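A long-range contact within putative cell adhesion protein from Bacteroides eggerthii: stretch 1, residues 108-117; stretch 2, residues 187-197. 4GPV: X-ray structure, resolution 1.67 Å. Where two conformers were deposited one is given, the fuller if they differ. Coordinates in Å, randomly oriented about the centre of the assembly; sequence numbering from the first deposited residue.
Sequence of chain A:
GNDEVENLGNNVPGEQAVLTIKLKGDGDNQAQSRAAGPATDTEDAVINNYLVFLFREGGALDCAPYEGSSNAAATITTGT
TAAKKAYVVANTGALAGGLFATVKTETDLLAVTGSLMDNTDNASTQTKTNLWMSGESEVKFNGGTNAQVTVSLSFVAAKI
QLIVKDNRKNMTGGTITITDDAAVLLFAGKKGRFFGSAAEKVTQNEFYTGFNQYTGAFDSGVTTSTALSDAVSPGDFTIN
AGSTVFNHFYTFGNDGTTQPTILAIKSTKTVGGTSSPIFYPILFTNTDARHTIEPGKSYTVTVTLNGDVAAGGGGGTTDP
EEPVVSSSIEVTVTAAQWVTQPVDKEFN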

# COMPACT_ATOMS: atom_id res chain seq x y z
N ASP A 108 -16.93 12.50 10.45
CA ASP A 108 -15.66 12.20 11.12
C ASP A 108 -15.00 10.95 10.60
O ASP A 108 -13.79 10.95 10.38
CB ASP A 108 -15.83 12.01 12.63
CG ASP A 108 -16.25 13.24 13.40
OD1 ASP A 108 -16.00 14.37 12.89
OD2 ASP A 108 -16.78 13.09 14.53
N LEU A 109 -15.78 9.86 10.46
CA LEU A 109 -15.21 8.60 10.01
C LEU A 109 -14.63 8.73 8.60
O LEU A 109 -13.55 8.22 8.34
CB LEU A 109 -16.26 7.48 10.05
CG LEU A 109 -15.77 6.13 9.52
CD1 LEU A 109 -14.71 5.55 10.40
CD2 LEU A 109 -16.89 5.17 9.41
N LEU A 110 -15.35 9.43 7.71
CA LEU A 110 -14.95 9.58 6.31
C LEU A 110 -13.62 10.33 6.15
O LEU A 110 -12.94 10.15 5.13
CB LEU A 110 -16.05 10.30 5.51
CG LEU A 110 -17.36 9.51 5.36
CD1 LEU A 110 -18.42 10.34 4.64
CD2 LEU A 110 -17.15 8.19 4.65
N ALA A 111 -13.23 11.11 7.16
CA ALA A 111 -11.98 11.86 7.16
C ALA A 111 -10.83 11.14 7.86
O ALA A 111 -9.70 11.62 7.76
CB ALA A 111 -12.20 13.22 7.81
N VAL A 112 -11.06 10.01 8.56
CA VAL A 112 -9.95 9.34 9.27
C VAL A 112 -8.88 8.83 8.30
O VAL A 112 -9.20 8.14 7.36
CB VAL A 112 -10.43 8.18 10.18
CG1 VAL A 112 -9.24 7.44 10.80
CG2 VAL A 112 -11.35 8.70 11.27
N THR A 113 -7.60 9.09 8.62
CA THR A 113 -6.49 8.55 7.84
C THR A 113 -5.51 7.86 8.80
O THR A 113 -5.41 8.25 9.97
CB THR A 113 -5.79 9.67 7.01
OG1 THR A 113 -5.20 10.59 7.91
CG2 THR A 113 -6.76 10.46 6.15
N GLY A 114 -4.83 6.85 8.29
CA GLY A 114 -3.78 6.15 9.02
C GLY A 114 -2.46 6.39 8.33
O GLY A 114 -2.44 6.81 7.16
N SER A 115 -1.33 6.14 9.02
CA SER A 115 -0.03 6.38 8.37
C SER A 115 0.55 5.10 7.90
O SER A 115 0.21 4.04 8.45
CB SER A 115 0.93 7.10 9.30
OG SER A 115 0.50 8.45 9.41
N LEU A 116 1.44 5.16 6.89
CA LEU A 116 2.02 3.90 6.41
C LEU A 116 3.00 3.32 7.43
O LEU A 116 3.24 2.12 7.41
CB LEU A 116 2.73 4.14 5.06
CG LEU A 116 3.34 2.91 4.35
CD1 LEU A 116 2.27 1.89 3.97
CD2 LEU A 116 4.11 3.39 3.11
N MSE A 117 3.60 4.18 8.27
CA MSE A 117 4.54 3.73 9.29
C MSE A 117 4.02 4.03 10.67
O MSE A 117 3.23 4.98 10.85
CB MSE A 117 5.95 4.37 9.16
CG MSE A 117 6.57 4.23 7.78
SE MSE A 117 7.05 2.39 7.41
CE MSE A 117 7.06 2.52 5.44
N PHE A 187 9.51 7.65 -1.86
CA PHE A 187 8.28 8.44 -1.88
C PHE A 187 7.05 7.57 -1.88
O PHE A 187 6.15 7.73 -2.70
CB PHE A 187 8.24 9.42 -3.08
CG PHE A 187 9.53 10.20 -3.15
CD1 PHE A 187 9.92 11.01 -2.10
CD2 PHE A 187 10.40 10.03 -4.22
CE1 PHE A 187 11.15 11.66 -2.11
CE2 PHE A 187 11.64 10.67 -4.24
CZ PHE A 187 12.01 11.48 -3.18
N ALA A 188 6.97 6.69 -0.88
CA ALA A 188 5.76 5.94 -0.57
C ALA A 188 4.76 6.94 0.03
O ALA A 188 5.15 7.67 0.94
CB ALA A 188 6.08 4.87 0.47
N GLY A 189 3.51 6.97 -0.44
CA GLY A 189 2.51 7.88 0.12
C GLY A 189 2.30 7.62 1.61
O GLY A 189 2.15 6.46 2.02
N LYS A 190 2.33 8.68 2.43
CA LYS A 190 2.19 8.51 3.88
C LYS A 190 0.75 8.17 4.35
O LYS A 190 0.60 7.33 5.23
CB LYS A 190 2.63 9.80 4.61
CG LYS A 190 2.27 9.85 6.11
CD LYS A 190 2.94 10.99 6.83
CE LYS A 190 2.65 10.96 8.32
NZ LYS A 190 3.69 11.71 9.08
N LYS A 191 -0.26 8.79 3.73
CA LYS A 191 -1.66 8.73 4.16
C LYS A 191 -2.46 7.60 3.57
O LYS A 191 -2.53 7.47 2.36
CB LYS A 191 -2.39 10.04 3.85
CG LYS A 191 -2.12 11.16 4.84
CD LYS A 191 -3.20 12.23 4.74
CE LYS A 191 -2.96 13.38 5.69
NZ LYS A 191 -4.14 14.27 5.79
N GLY A 192 -3.09 6.84 4.44
CA GLY A 192 -3.97 5.74 4.06
C GLY A 192 -5.38 6.14 4.42
O GLY A 192 -5.71 6.22 5.61
N ARG A 193 -6.20 6.45 3.40
CA ARG A 193 -7.58 6.82 3.59
C ARG A 193 -8.43 5.58 3.60
O ARG A 193 -8.37 4.77 2.65
CB ARG A 193 -8.03 7.75 2.45
CG ARG A 193 -7.84 9.21 2.71
CD ARG A 193 -8.80 9.72 3.77
NE ARG A 193 -10.11 10.12 3.27
CZ ARG A 193 -10.45 11.36 2.96
NH1 ARG A 193 -9.56 12.34 3.04
NH2 ARG A 193 -11.68 11.63 2.55
N PHE A 194 -9.22 5.40 4.67
CA PHE A 194 -10.07 4.22 4.70
C PHE A 194 -11.30 4.40 3.84
O PHE A 194 -11.79 3.42 3.28
CB PHE A 194 -10.50 3.91 6.15
CG PHE A 194 -9.31 3.61 7.04
CD1 PHE A 194 -8.81 2.31 7.14
CD2 PHE A 194 -8.69 4.62 7.77
CE1 PHE A 194 -7.71 2.03 7.97
CE2 PHE A 194 -7.58 4.35 8.58
CZ PHE A 194 -7.09 3.06 8.66
N PHE A 195 -11.86 5.63 3.79
CA PHE A 195 -13.06 5.93 3.03
C PHE A 195 -12.82 7.18 2.22
O PHE A 195 -11.69 7.66 2.15
CB PHE A 195 -14.27 6.07 3.98
CG PHE A 195 -14.46 4.83 4.80
CD1 PHE A 195 -14.97 3.67 4.23
CD2 PHE A 195 -14.07 4.80 6.14
CE1 PHE A 195 -15.05 2.49 4.96
CE2 PHE A 195 -14.16 3.62 6.87
CZ PHE A 195 -14.70 2.48 6.29
N GLY A 196 -13.83 7.67 1.56
CA GLY A 196 -13.66 8.84 0.73
C GLY A 196 -13.59 8.46 -0.73
O GLY A 196 -13.71 7.29 -1.10
N SER A 197 -13.40 9.47 -1.55
CA SER A 197 -13.41 9.29 -2.99
C SER A 197 -12.13 8.62 -3.47
O SER A 197 -11.10 8.66 -2.80
CB SER A 197 -13.55 10.63 -3.68
OG SER A 197 -12.36 11.38 -3.51
O HOH W 1 -11.37 7.73 5.75

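Two short strands, 113-115 and 191-193, run antiparallel and carry the backbone hydrogen bonds at the middle of this contact, while apolar side chains close it at each end; together the stretches bury 709 Å². Stretch 2 starts with F187, which lies out of reach, so the contact opens at A188. Its CB points toward stretch 1 and meets L116 CD2 at 3.6 Å. The methyl is a modest apolar surface for the leucine, whose t,p rotamer brings CD2 to it and also to within 3.8 Å of G189 O. That carbonyl is buried by the contact and has no partner anywhere in the model.

K190 contributes through both backbone and side chain. Its O accepts a weak hydrogen bond from L116 N at 2.9 Å, with an angle of 130°, and also receives a CA-H...O contact from S115 CA at 3.3 Å. The side chain is extended, all t, and its aliphatic part passes S115, with K190 CE 3.5 Å from S115 OG. A long chain serves well here because its methylenes can cover a neighbour while the ammonium continues onward.

K191 pairs with S115 as a non-hydrogen-bonded bridge, their side chains on the same face of the sheet as those of T113 and R193. It is exposed, and its CD approaches T113 OG1 at 4.1 Å, a loose contact appropriate to a flexible residue deposited in two conformers.

The center of the ladder is G192 opposite G114. G114 N donates to G192 O at 2.9 Å, and G192 N donates to G114 O at 2.8 Å, both nearly straight at 169° and 160°. G192 O also takes a CA-H...O contact from T113 CA at 3.3 Å. The glycine pair leaves the other face of the sheet bare, and the F194 ring uses that room: its CE2 lies 3.7 Å from G114 N, and an ideal CB on G114 would sit a tight 3.4 Å from F194 CZ.

R193 faces T113, and its folded m,m,m chain lays CD against T113 CG2 at 3.2 Å. The guanidinium donates from R193 NE to F195 O at 3.1 Å. A111 CA lies over one of its faces, 4.5 Å from R193 CZ, and R193 NH2 is 3.2 Å from L110 O.

F194 starts sideways, but its ring reaches back to stretch 1. V112 O lies at the ring edge, 3.6 Å from F194 CD2, and V112 CG1 packs 4.2 Å from F194 CE2. F195, buried and pointing toward stretch 1, meets L109 and L110: L110 CD2 is 3.6 Å from F195 CB, and L109 CG is 4.0 Å from F195 CE2. Beyond the ladder, water 1 joins the backbones, accepting from F195 N at 2.9 Å and lying 2.7 Å from V112 O.

G196 ends the contact. At phi 103° and psi -179° its backbone calls for glycine, and a CB would also clash with R193 NH2 at 2.6 Å.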